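Local coordinates for protein down syndrome cell adhesion molecule, isoform AK (Drosophila melanogaster, PDB 4WVR) that probably mediates isoform-specific homophilic cell adhesion, this immunoglobulin domain pairing with a second copy of itself, at residues A[57-60]-A[66-69]; A[30-35]-A[84-89]; A[69-74]-A[97-102]; A[26-31]-A[41-46]. One frame throughout, in Å; residues are numbered along the deposited sequence.

Contact 1. Residues A[57-60]-A[66-69]; sequences ITIL and TSVL
This is a buried antiparallel strand pairing between the two arms of a hairpin, 57-60 and 66-69, in the three-stranded sheet of an immunoglobulin sandwich. The evidence is a reciprocal pair of backbone bonds, Leu-60 N to Val-68 O at 3.0 Å and Val-68 N to Leu-60 O at 2.8 Å, the latter nearly straight (173° at the hydrogen). Each oxygen also takes a CA-H: Ile-59 CA lies 3.4 Å from Val-68 O, and Ser-67 CA lies equally near Leu-60 O. Ile-59 and Leu-69 form the non-hydrogen-bonded pair, with side chains on the core face; Leu-60 and Val-68 lie on the other face, which packs on the second subunit. With Leu-69 CG anti to the backbone N (chi1 -175°), the branch point comes 3.7 Å from Ile-57 CG2, and the two side chains cross obliquely. An alanine in place of Leu-69 would probably open a gap beside Ile-57 CG2 and the Trp-43 ring. Ser-67 OG, 4.0 Å from Ile-59 CG2, turns inward and has its polar partner in Trp-43. The arrangement is the D-E hairpin of the immunoglobulin fold.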
loop_
_atom_site.group_PDB
_atom_site.type_symbol
_atom_site.label_atom_id
_atom_site.label_comp_id
_atom_site.label_asym_id
_atom_site.label_seq_id
_atom_site.Cartn_x
_atom_site.Cartn_y
_atom_site.Cartn_z
ATOM N N ILE A 57 11.003 -9.002 4.552
ATOM C CA ILE A 57 10.143 -7.826 4.472
ATOM C C ILE A 57 10.617 -6.856 3.394
ATOM O O ILE A 57 11.751 -6.372 3.445
ATOM C CB ILE A 57 10.087 -7.076 5.815
ATOM C CG1 ILE A 57 9.533 -7.987 6.911
ATOM C CG2 ILE A 57 9.251 -5.808 5.686
ATOM C CD1 ILE A 57 9.580 -7.366 8.291
ATOM N N THR A 58 9.754 -6.574 2.423
ATOM C CA THR A 58 10.081 -5.616 1.370
ATOM C C THR A 58 9.790 -4.183 1.809
ATOM O O THR A 58 8.725 -3.891 2.351
ATOM C CB THR A 58 9.297 -5.909 0.069
ATOM O OG1 THR A 58 9.589 -7.239 -0.386
ATOM C CG2 THR A 58 9.674 -4.913 -1.016
ATOM N N ILE A 59 10.749 -3.294 1.574
ATOM C CA ILE A 59 10.582 -1.875 1.861
ATOM C C ILE A 59 11.039 -1.059 0.657
ATOM O O ILE A 59 12.157 -1.233 0.175
ATOM C CB ILE A 59 11.382 -1.452 3.108
ATOM C CG1 ILE A 59 10.829 -2.147 4.356
ATOM C CG2 ILE A 59 11.360 0.057 3.277
ATOM C CD1 ILE A 59 11.600 -1.843 5.620
ATOM N N LEU A 60 10.177 -0.173 0.165
ATOM C CA LEU A 60 10.521 0.638 -0.999
ATOM C C LEU A 60 10.028 2.074 -0.882
ATOM O O LEU A 60 8.845 2.321 -0.635
ATOM C CB LEU A 60 9.955 0.011 -2.278
ATOM C CG LEU A 60 10.187 0.838 -3.545
ATOM C CD1 LEU A 60 11.668 0.867 -3.892
ATOM C CD2 LEU A 60 9.368 0.301 -4.711
ATOM N N THR A 66 6.198 8.839 0.084
ATOM C CA THR A 66 5.533 7.559 0.301
ATOM C C THR A 66 6.516 6.397 0.358
ATOM O O THR A 66 7.385 6.259 -0.508
ATOM C CB THR A 66 4.491 7.281 -0.798
ATOM O OG1 THR A 66 3.472 8.289 -0.752
ATOM C CG2 THR A 66 3.849 5.913 -0.601
ATOM N N SER A 67 6.384 5.572 1.393
ATOM C CA SER A 67 7.158 4.344 1.489
ATOM C C SER A 67 6.217 3.155 1.633
ATOM O O SER A 67 5.251 3.210 2.395
ATOM C CB SER A 67 8.128 4.401 2.669
ATOM O OG SER A 67 8.820 3.171 2.823
ATOM N N VAL A 68 6.508 2.084 0.899
ATOM C CA VAL A 68 5.655 0.897 0.891
ATOM C C VAL A 68 6.319 -0.299 1.565
ATOM O O VAL A 68 7.455 -0.652 1.249
ATOM C CB VAL A 68 5.287 0.483 -0.540
ATOM C CG1 VAL A 68 4.224 -0.607 -0.511
ATOM C CG2 VAL A 68 4.808 1.688 -1.330
ATOM N N LEU A 69 5.600 -0.931 2.485
ATOM C CA LEU A 69 6.098 -2.134 3.136
ATOM C C LEU A 69 5.258 -3.324 2.687
ATOM O O LEU A 69 4.032 -3.249 2.661
ATOM C CB LEU A 69 6.071 -1.981 4.661
ATOM C CG LEU A 69 6.666 -3.111 5.511
ATOM C CD1 LEU A 69 7.306 -2.552 6.767
ATOM C CD2 LEU A 69 5.599 -4.142 5.877
#

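Contact 2. Residues A[30-35]-A[84-89]; sequences CMVQKG and CIAENK
Cys-30 SG is bonded to Cys-84 SG between the sheets: the two sulfurs are 2.0 Å apart, a disulfide, and the CA atoms of Cys-30 and Cys-84 stand 6.4 Å apart. Both sulfurs are anti to their own backbone N (chi1 near 180° in each), which carries each SG away from that nitrogen and toward the other segment. The torsion about the S-S bond is -82°, a left-handed bridge close to the relaxed right angle. Around it lie Trp-43 and Ile-41 of strand 40-45, with Ile-10 against Cys-30. Two residues further along each segment a second, purely apolar touch follows, Val-32 CG2 meeting Ala-86 CB at 3.8 Å, while the CA atoms of Val-32 and Ala-86 lie 7.4 Å apart. Beyond that the segments meet loosely, Asn-88 ND2 coming to 4.2 Å from Gly-35 C. That amide is engaged elsewhere, since ND2 is hydrogen-bonded to Val-6 O and Asp-36 O and OD1 to Gly-91 N, which fixes how the group is turned. On the outer side, Gln-33 NE2 folds back to Met-31 O at 3.0 Å from well above the carbonyl plane, while Gln-33 OE1 accepts a bond from Asn-25 N of the second subunit. Strands 26-31 and 80-87, the B and F strands of the immunoglobulin sandwich, run in roughly the same direction here. No hydrogen bond crosses between the two segments, so their union rests on one covalent bridge and apolar contact, chemistry suited to the oxidising extracellular setting of an adhesion protein.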
loop_
_atom_site.group_PDB
_atom_site.type_symbol
_atom_site.label_atom_id
_atom_site.label_comp_id
_atom_site.label_asym_id
_atom_site.label_seq_id
_atom_site.Cartn_x
_atom_site.Cartn_y
_atom_site.Cartn_z
ATOM N N CYS A 30 3.088 3.872 3.865
ATOM C CA CYS A 30 3.303 5.028 4.726
ATOM C C CYS A 30 3.268 6.281 3.867
ATOM O O CYS A 30 4.221 6.580 3.144
ATOM C CB CYS A 30 4.632 4.917 5.472
ATOM S SG CYS A 30 4.948 6.280 6.614
ATOM N N MET A 31 2.159 7.006 3.931
ATOM C CA MET A 31 1.970 8.158 3.064
ATOM C C MET A 31 2.000 9.453 3.861
ATOM O O MET A 31 1.075 9.762 4.611
ATOM C CB MET A 31 0.658 8.033 2.284
ATOM C CG MET A 31 0.700 6.959 1.194
ATOM S SD MET A 31 -0.921 6.597 0.482
ATOM C CE MET A 31 -1.712 5.765 1.860
ATOM N N VAL A 32 3.086 10.195 3.697
ATOM C CA VAL A 32 3.238 11.488 4.343
ATOM C C VAL A 32 2.304 12.501 3.688
ATOM O O VAL A 32 2.202 12.565 2.463
ATOM C CB VAL A 32 4.700 11.978 4.267
ATOM C CG1 VAL A 32 4.835 13.377 4.848
ATOM C CG2 VAL A 32 5.621 10.999 4.981
ATOM N N GLN A 33 1.605 13.280 4.506
ATOM C CA GLN A 33 0.711 14.308 3.992
ATOM C C GLN A 33 1.412 15.665 4.009
ATOM O O GLN A 33 2.011 16.079 3.017
ATOM C CB GLN A 33 -0.580 14.350 4.810
ATOM C CG GLN A 33 -1.272 13.001 4.911
ATOM C CD GLN A 33 -1.621 12.424 3.551
ATOM O OE1 GLN A 33 -2.178 13.116 2.697
ATOM N NE2 GLN A 33 -1.287 11.154 3.340
ATOM N N LYS A 34 1.343 16.350 5.143
ATOM C CA LYS A 34 2.064 17.604 5.318
ATOM C C LYS A 34 3.544 17.325 5.538
ATOM O O LYS A 34 3.907 16.271 6.060
ATOM C CB LYS A 34 1.496 18.395 6.498
ATOM C CG LYS A 34 0.007 18.668 6.404
ATOM C CD LYS A 34 -0.310 19.575 5.228
ATOM C CE LYS A 34 -1.792 19.915 5.174
ATOM N NZ LYS A 34 -2.078 20.904 4.096
ATOM N N GLY A 35 4.394 18.267 5.138
ATOM C CA GLY A 35 5.821 18.166 5.395
ATOM C C GLY A 35 6.679 18.615 4.228
ATOM O O GLY A 35 6.381 18.302 3.076
ATOM N N CYS A 84 6.232 3.318 11.103
ATOM C CA CYS A 84 6.814 4.141 10.058
ATOM C C CYS A 84 7.237 5.471 10.653
ATOM O O CYS A 84 6.438 6.137 11.307
ATOM C CB CYS A 84 5.827 4.376 8.922
ATOM S SG CYS A 84 6.492 5.476 7.658
ATOM N N ILE A 85 8.490 5.850 10.429
ATOM C CA ILE A 85 9.006 7.120 10.923
ATOM C C ILE A 85 9.367 8.047 9.768
ATOM O O ILE A 85 10.151 7.684 8.892
ATOM C CB ILE A 85 10.245 6.916 11.814
ATOM C CG1 ILE A 85 9.943 5.905 12.922
ATOM C CG2 ILE A 85 10.705 8.249 12.397
ATOM C CD1 ILE A 85 11.161 5.480 13.703
ATOM N N ALA A 86 8.788 9.242 9.775
ATOM C CA ALA A 86 9.059 10.243 8.749
ATOM C C ALA A 86 9.767 11.453 9.345
ATOM O O ALA A 86 9.255 12.085 10.270
ATOM C CB ALA A 86 7.772 10.669 8.074
ATOM N N GLU A 87 10.939 11.776 8.807
ATOM C CA GLU A 87 11.743 12.880 9.320
ATOM C C GLU A 87 12.198 13.846 8.237
ATOM O O GLU A 87 12.590 13.439 7.145
ATOM C CB GLU A 87 12.979 12.349 10.046
ATOM C CG GLU A 87 12.690 11.498 11.260
ATOM C CD GLU A 87 13.877 10.639 11.658
ATOM O OE1 GLU A 87 14.843 10.551 10.873
ATOM O OE2 GLU A 87 13.843 10.061 12.761
ATOM N N ASN A 88 12.140 15.133 8.556
ATOM C CA ASN A 88 12.819 16.148 7.766
ATOM C C ASN A 88 13.636 17.051 8.688
ATOM O O ASN A 88 13.827 16.735 9.865
ATOM C CB ASN A 88 11.823 16.963 6.935
ATOM C CG ASN A 88 10.740 17.614 7.778
ATOM O OD1 ASN A 88 10.842 17.692 9.002
ATOM N ND2 ASN A 88 9.691 18.090 7.117
ATOM N N LYS A 89 14.116 18.170 8.159
ATOM C CA LYS A 89 14.923 19.084 8.956
ATOM C C LYS A 89 14.091 19.745 10.052
ATOM O O LYS A 89 14.606 20.067 11.123
ATOM C CB LYS A 89 15.569 20.147 8.067
ATOM C CG LYS A 89 15.833 19.694 6.638
ATOM C CD LYS A 89 16.610 20.748 5.865
ATOM C CE LYS A 89 15.705 21.533 4.931
ATOM N NZ LYS A 89 16.465 22.503 4.096
#

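Contact 3. Residues A[69-74]-A[97-102]; sequences LNIAAV and SELKVN
Ile-71 N makes a short backbone hydrogen bond to Ala-26 O that ties the end of strand 66-71 to strand 26-31, next to the Ile-71 side chain, which points toward Leu-99. This is the end of the immunoglobulin sandwich near the C-terminus, where strand E of one sheet faces strand G of the other. Across the gap the contact is wholly apolar, with no hydrogen bond between 69-74 and 97-102, and it buries 135 Å² over the two sides. It consists of two separate methyl touches. In the first, the chain ends of Ile-71 and Leu-99 meet midway between the sheets, CD1 of Ile-71 lying 3.8 Å from CD2 of Leu-99. With chi2 at 176° the CG1-CD1 arm of the isoleucine is extended, which carries CD1 out to Leu-99; on the other side CG of Leu-99 lies anti to the backbone N, chi1 178°. Phe-82 of strand 80-87 touches both side chains, and Phe-15 packs on Leu-99. The second touch lies beyond the regular strands. After the turn at Ala-72 and Ala-73, Val-74 is held to Gly-23 and Glu-24 by backbone hydrogen bonds, and its side chain passes alongside that of Val-101, the two pointing oppositely. The CA atoms of Val-74 and Val-101 are 8.0 Å apart, a distance bridged by the branches alone. Val-74 CG1 does the touching, meeting both methyls of its partner: CG2 of Val-101 at 3.8 Å and CG1 of Val-101 at 4.2 Å.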
loop_
_atom_site.group_PDB
_atom_site.type_symbol
_atom_site.label_atom_id
_atom_site.label_comp_id
_atom_site.label_asym_id
_atom_site.label_seq_id
_atom_site.Cartn_x
_atom_site.Cartn_y
_atom_site.Cartn_z
ATOM N N LEU A 69 5.600 -0.931 2.485
ATOM C CA LEU A 69 6.098 -2.134 3.136
ATOM C C LEU A 69 5.258 -3.324 2.687
ATOM O O LEU A 69 4.032 -3.249 2.661
ATOM C CB LEU A 69 6.071 -1.981 4.661
ATOM C CG LEU A 69 6.666 -3.111 5.511
ATOM C CD1 LEU A 69 7.306 -2.552 6.767
ATOM C CD2 LEU A 69 5.599 -4.142 5.877
ATOM N N ASN A 70 5.924 -4.414 2.315
ATOM C CA ASN A 70 5.232 -5.634 1.912
ATOM C C ASN A 70 5.849 -6.866 2.552
ATOM O O ASN A 70 7.070 -7.013 2.597
ATOM C CB ASN A 70 5.239 -5.788 0.383
ATOM C CG ASN A 70 4.461 -7.009 -0.085
ATOM O OD1 ASN A 70 5.037 -7.985 -0.571
ATOM N ND2 ASN A 70 3.142 -6.964 0.069
ATOM N N ILE A 71 4.994 -7.747 3.056
ATOM C CA ILE A 71 5.441 -9.040 3.543
ATOM C C ILE A 71 4.856 -10.101 2.629
ATOM O O ILE A 71 3.687 -10.467 2.762
ATOM C CB ILE A 71 5.017 -9.288 4.997
ATOM C CG1 ILE A 71 5.464 -8.123 5.883
ATOM C CG2 ILE A 71 5.586 -10.612 5.497
ATOM C CD1 ILE A 71 5.009 -8.244 7.328
ATOM N N ALA A 72 5.669 -10.569 1.686
ATOM C CA ALA A 72 5.202 -11.454 0.621
ATOM C C ALA A 72 4.583 -12.747 1.150
ATOM O O ALA A 72 3.576 -13.222 0.622
ATOM C CB ALA A 72 6.349 -11.770 -0.329
ATOM N N ALA A 73 5.196 -13.311 2.187
ATOM C CA ALA A 73 4.688 -14.518 2.832
ATOM C C ALA A 73 4.806 -14.381 4.345
ATOM O O ALA A 73 5.886 -14.559 4.909
ATOM C CB ALA A 73 5.440 -15.748 2.348
ATOM N N VAL A 74 3.693 -14.060 4.993
ATOM C CA VAL A 74 3.685 -13.817 6.431
ATOM C C VAL A 74 3.995 -15.079 7.231
ATOM O O VAL A 74 3.379 -16.122 7.026
ATOM C CB VAL A 74 2.327 -13.256 6.898
ATOM C CG1 VAL A 74 2.259 -13.214 8.419
ATOM C CG2 VAL A 74 2.087 -11.869 6.303
ATOM N N SER A 97 1.064 0.168 13.384
ATOM C CA SER A 97 -0.001 -0.817 13.272
ATOM C C SER A 97 0.522 -2.162 13.745
ATOM O O SER A 97 1.621 -2.572 13.379
ATOM C CB SER A 97 -0.519 -0.921 11.837
ATOM O OG SER A 97 -1.618 -1.815 11.763
ATOM N N GLU A 98 -0.258 -2.847 14.569
ATOM C CA GLU A 98 0.177 -4.144 15.058
ATOM C C GLU A 98 -0.268 -5.247 14.119
ATOM O O GLU A 98 -1.448 -5.356 13.787
ATOM C CB GLU A 98 -0.356 -4.412 16.465
ATOM C CG GLU A 98 0.177 -5.706 17.056
ATOM C CD GLU A 98 -0.436 -6.039 18.399
ATOM O OE1 GLU A 98 -1.342 -5.301 18.840
ATOM O OE2 GLU A 98 -0.004 -7.038 19.013
ATOM N N LEU A 99 0.690 -6.057 13.682
ATOM C CA LEU A 99 0.387 -7.237 12.885
ATOM C C LEU A 99 0.217 -8.446 13.795
ATOM O O LEU A 99 1.100 -8.763 14.591
ATOM C CB LEU A 99 1.489 -7.499 11.855
ATOM C CG LEU A 99 1.283 -8.742 10.990
ATOM C CD1 LEU A 99 0.013 -8.612 10.165
ATOM C CD2 LEU A 99 2.490 -8.989 10.093
ATOM N N LYS A 100 -0.926 -9.112 13.681
ATOM C CA LYS A 100 -1.185 -10.313 14.463
ATOM C C LYS A 100 -1.252 -11.534 13.557
ATOM O O LYS A 100 -1.858 -11.493 12.487
ATOM C CB LYS A 100 -2.477 -10.164 15.267
ATOM C CG LYS A 100 -2.386 -9.120 16.369
ATOM C CD LYS A 100 -3.677 -9.017 17.163
ATOM C CE LYS A 100 -3.540 -8.005 18.292
ATOM N NZ LYS A 100 -4.820 -7.809 19.030
ATOM N N VAL A 101 -0.612 -12.615 13.989
ATOM C CA VAL A 101 -0.553 -13.837 13.200
ATOM C C VAL A 101 -1.123 -15.012 13.992
ATOM O O VAL A 101 -0.748 -15.234 15.142
ATOM C CB VAL A 101 0.891 -14.157 12.764
ATOM C CG1 VAL A 101 0.902 -15.306 11.767
ATOM C CG2 VAL A 101 1.554 -12.919 12.164
ATOM N N ASN A 102 -2.028 -15.759 13.367
ATOM C CA ASN A 102 -2.706 -16.868 14.033
ATOM C C ASN A 102 -1.798 -18.085 14.182
ATOM O O ASN A 102 -0.609 -18.031 13.867
ATOM C CB ASN A 102 -3.970 -17.242 13.273
#

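Contact 4. Residues A[26-31]-A[41-46]; sequences AGVQCM and IKWTLN
Apolar contact comes first, between Trp-43 and the strand that passes over it. Val-28 CG2 approaches Trp-43 CH2 obliquely at 3.6 Å; with CG1 of Val-28 anti to the carbonyl carbon (chi1 -72°), CG2 falls between the backbone N and the carbonyl carbon, turned to the indole. Cys-30 CB comes still nearer, 3.5 Å from Trp-43 CZ2, also obliquely. Further along, Ile-41 CG2 rests 4.1 Å from Cys-30 SG. A sulfur-aromatic contact is the second kind: Cys-30 SG lies 5.3 Å from the centre of the six-membered ring of Trp-43, 34° off its normal. Polar bonding supplies the third, from outside the pair: the hydrogen bond of NE1 to Ser-67 OG helps fix the rotation of the ring and satisfies its buried N-H. Strands 26-31 and 41-45 belong to opposite sheets, their axes 9.5 Å apart at closest approach and their N-to-C directions 138° apart, and the indole spans that separation. Phe-13 and Leu-69 press on it as well. A leucine in place of Trp-43 would probably leave Cys-30 CB and Val-28 CG2 facing a gap and Ser-67 OG without its N-H partner. Tryptophan packed beside the intersheet disulfide is the classic core of the immunoglobulin fold. With Cys-30 and Trp-43 both buried, and the one polar atom of the indole, NE1, paired, the disulfide is probably shielded from solvent.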
loop_
_atom_site.group_PDB
_atom_site.type_symbol
_atom_site.label_atom_id
_atom_site.label_comp_id
_atom_site.label_asym_id
_atom_site.label_seq_id
_atom_site.Cartn_x
_atom_site.Cartn_y
_atom_site.Cartn_z
ATOM N N ALA A 26 0.746 -9.507 3.071
ATOM C CA ALA A 26 0.295 -8.338 3.814
ATOM C C ALA A 26 1.197 -7.144 3.554
ATOM O O ALA A 26 2.366 -7.298 3.189
ATOM C CB ALA A 26 0.236 -8.642 5.303
ATOM N N GLY A 27 0.650 -5.950 3.739
ATOM C CA GLY A 27 1.421 -4.746 3.498
ATOM C C GLY A 27 0.702 -3.469 3.870
ATOM O O GLY A 27 -0.512 -3.467 4.088
ATOM N N VAL A 28 1.466 -2.383 3.948
ATOM C CA VAL A 28 0.931 -1.052 4.210
ATOM C C VAL A 28 1.713 0.002 3.432
ATOM O O VAL A 28 2.868 -0.230 3.052
ATOM C CB VAL A 28 0.987 -0.693 5.709
ATOM C CG1 VAL A 28 -0.052 -1.480 6.502
ATOM C CG2 VAL A 28 2.391 -0.923 6.262
ATOM N N GLN A 29 1.076 1.146 3.187
ATOM C CA GLN A 29 1.751 2.303 2.605
ATOM C C GLN A 29 1.872 3.381 3.657
ATOM O O GLN A 29 0.871 3.777 4.260
ATOM C CB GLN A 29 0.993 2.890 1.417
ATOM C CG GLN A 29 1.000 2.070 0.145
ATOM C CD GLN A 29 0.587 2.882 -1.076
ATOM O OE1 GLN A 29 0.807 4.094 -1.154
ATOM N NE2 GLN A 29 -0.103 2.228 -1.991
ATOM N N CYS A 30 3.088 3.872 3.865
ATOM C CA CYS A 30 3.303 5.028 4.726
ATOM C C CYS A 30 3.268 6.281 3.867
ATOM O O CYS A 30 4.221 6.580 3.144
ATOM C CB CYS A 30 4.632 4.917 5.472
ATOM S SG CYS A 30 4.948 6.280 6.614
ATOM N N MET A 31 2.159 7.006 3.931
ATOM C CA MET A 31 1.970 8.158 3.064
ATOM C C MET A 31 2.000 9.453 3.861
ATOM O O MET A 31 1.075 9.762 4.611
ATOM C CB MET A 31 0.658 8.033 2.284
ATOM C CG MET A 31 0.700 6.959 1.194
ATOM S SD MET A 31 -0.921 6.597 0.482
ATOM C CE MET A 31 -1.712 5.765 1.860
ATOM N N ILE A 41 12.171 8.364 5.305
ATOM C CA ILE A 41 11.127 7.472 5.789
ATOM C C ILE A 41 11.696 6.094 6.085
ATOM O O ILE A 41 12.198 5.414 5.191
ATOM C CB ILE A 41 9.974 7.346 4.775
ATOM C CG1 ILE A 41 9.450 8.731 4.389
ATOM C CG2 ILE A 41 8.860 6.509 5.358
ATOM C CD1 ILE A 41 8.351 8.704 3.350
ATOM N N LYS A 42 11.620 5.687 7.347
ATOM C CA LYS A 42 12.196 4.415 7.761
ATOM C C LYS A 42 11.221 3.614 8.611
ATOM O O LYS A 42 10.228 4.145 9.107
ATOM C CB LYS A 42 13.494 4.645 8.530
ATOM C CG LYS A 42 13.342 5.570 9.713
ATOM C CD LYS A 42 14.688 5.854 10.353
ATOM C CE LYS A 42 14.539 6.761 11.559
ATOM N NZ LYS A 42 15.860 7.041 12.182
ATOM N N TRP A 43 11.518 2.329 8.778
ATOM C CA TRP A 43 10.610 1.417 9.455
ATOM C C TRP A 43 11.270 0.699 10.626
ATOM O O TRP A 43 12.475 0.440 10.616
ATOM C CB TRP A 43 10.071 0.380 8.467
ATOM C CG TRP A 43 9.211 0.943 7.375
ATOM C CD1 TRP A 43 9.632 1.508 6.204
ATOM C CD2 TRP A 43 7.779 0.972 7.340
ATOM N NE1 TRP A 43 8.552 1.893 5.448
ATOM C CE2 TRP A 43 7.402 1.574 6.123
ATOM C CE3 TRP A 43 6.779 0.554 8.225
ATOM C CZ2 TRP A 43 6.068 1.767 5.766
ATOM C CZ3 TRP A 43 5.450 0.744 7.867
ATOM C CH2 TRP A 43 5.109 1.347 6.650
ATOM N N THR A 44 10.470 0.378 11.637
ATOM C CA THR A 44 10.914 -0.512 12.703
ATOM C C THR A 44 9.875 -1.601 12.952
ATOM O O THR A 44 8.681 -1.404 12.723
ATOM C CB THR A 44 11.185 0.248 14.025
ATOM O OG1 THR A 44 9.990 0.905 14.465
ATOM C CG2 THR A 44 12.286 1.275 13.838
ATOM N N LEU A 45 10.347 -2.761 13.390
ATOM C CA LEU A 45 9.474 -3.835 13.842
ATOM C C LEU A 45 9.827 -4.161 15.283
ATOM O O LEU A 45 10.907 -4.683 15.551
ATOM C CB LEU A 45 9.620 -5.078 12.964
ATOM C CG LEU A 45 8.905 -6.335 13.465
ATOM C CD1 LEU A 45 7.410 -6.079 13.612
ATOM C CD2 LEU A 45 9.165 -7.517 12.540
ATOM N N ASN A 46 8.918 -3.845 16.201
ATOM C CA ASN A 46 9.189 -3.961 17.632
ATOM C C ASN A 46 10.461 -3.208 18.004
ATOM O O ASN A 46 11.369 -3.764 18.626
ATOM C CB ASN A 46 9.288 -5.429 18.046
ATOM C CG ASN A 46 8.025 -6.202 17.733
ATOM O OD1 ASN A 46 6.920 -5.749 18.020
ATOM N ND2 ASN A 46 8.182 -7.369 17.127
#

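Overall arrangement
Contact 4 lies at the middle of the domain, about 1 Å from the chain centre, and the rest are arranged round it. Contact 1 is nearest, 6 Å away centre to centre; Leu-69 CD1 meets Trp-43 CE3 at 3.5 Å, and Ser-67 O takes the N-H of Cys-30. Contacts 2 and 3 are 22 Å apart by their centres, on opposite sides of the chain centre, so they tie the two sheets together at two well-separated places. Contacts 2 and 4 share Cys-30 and Met-31; Leu-69 lies in the segments of contacts 1 and 3 but touches its partner only in contact 1. All four contacts touch the second subunit, through strands 26-31, 57-63 and 66-71 and residues just beyond, consistent with a homodimer surface.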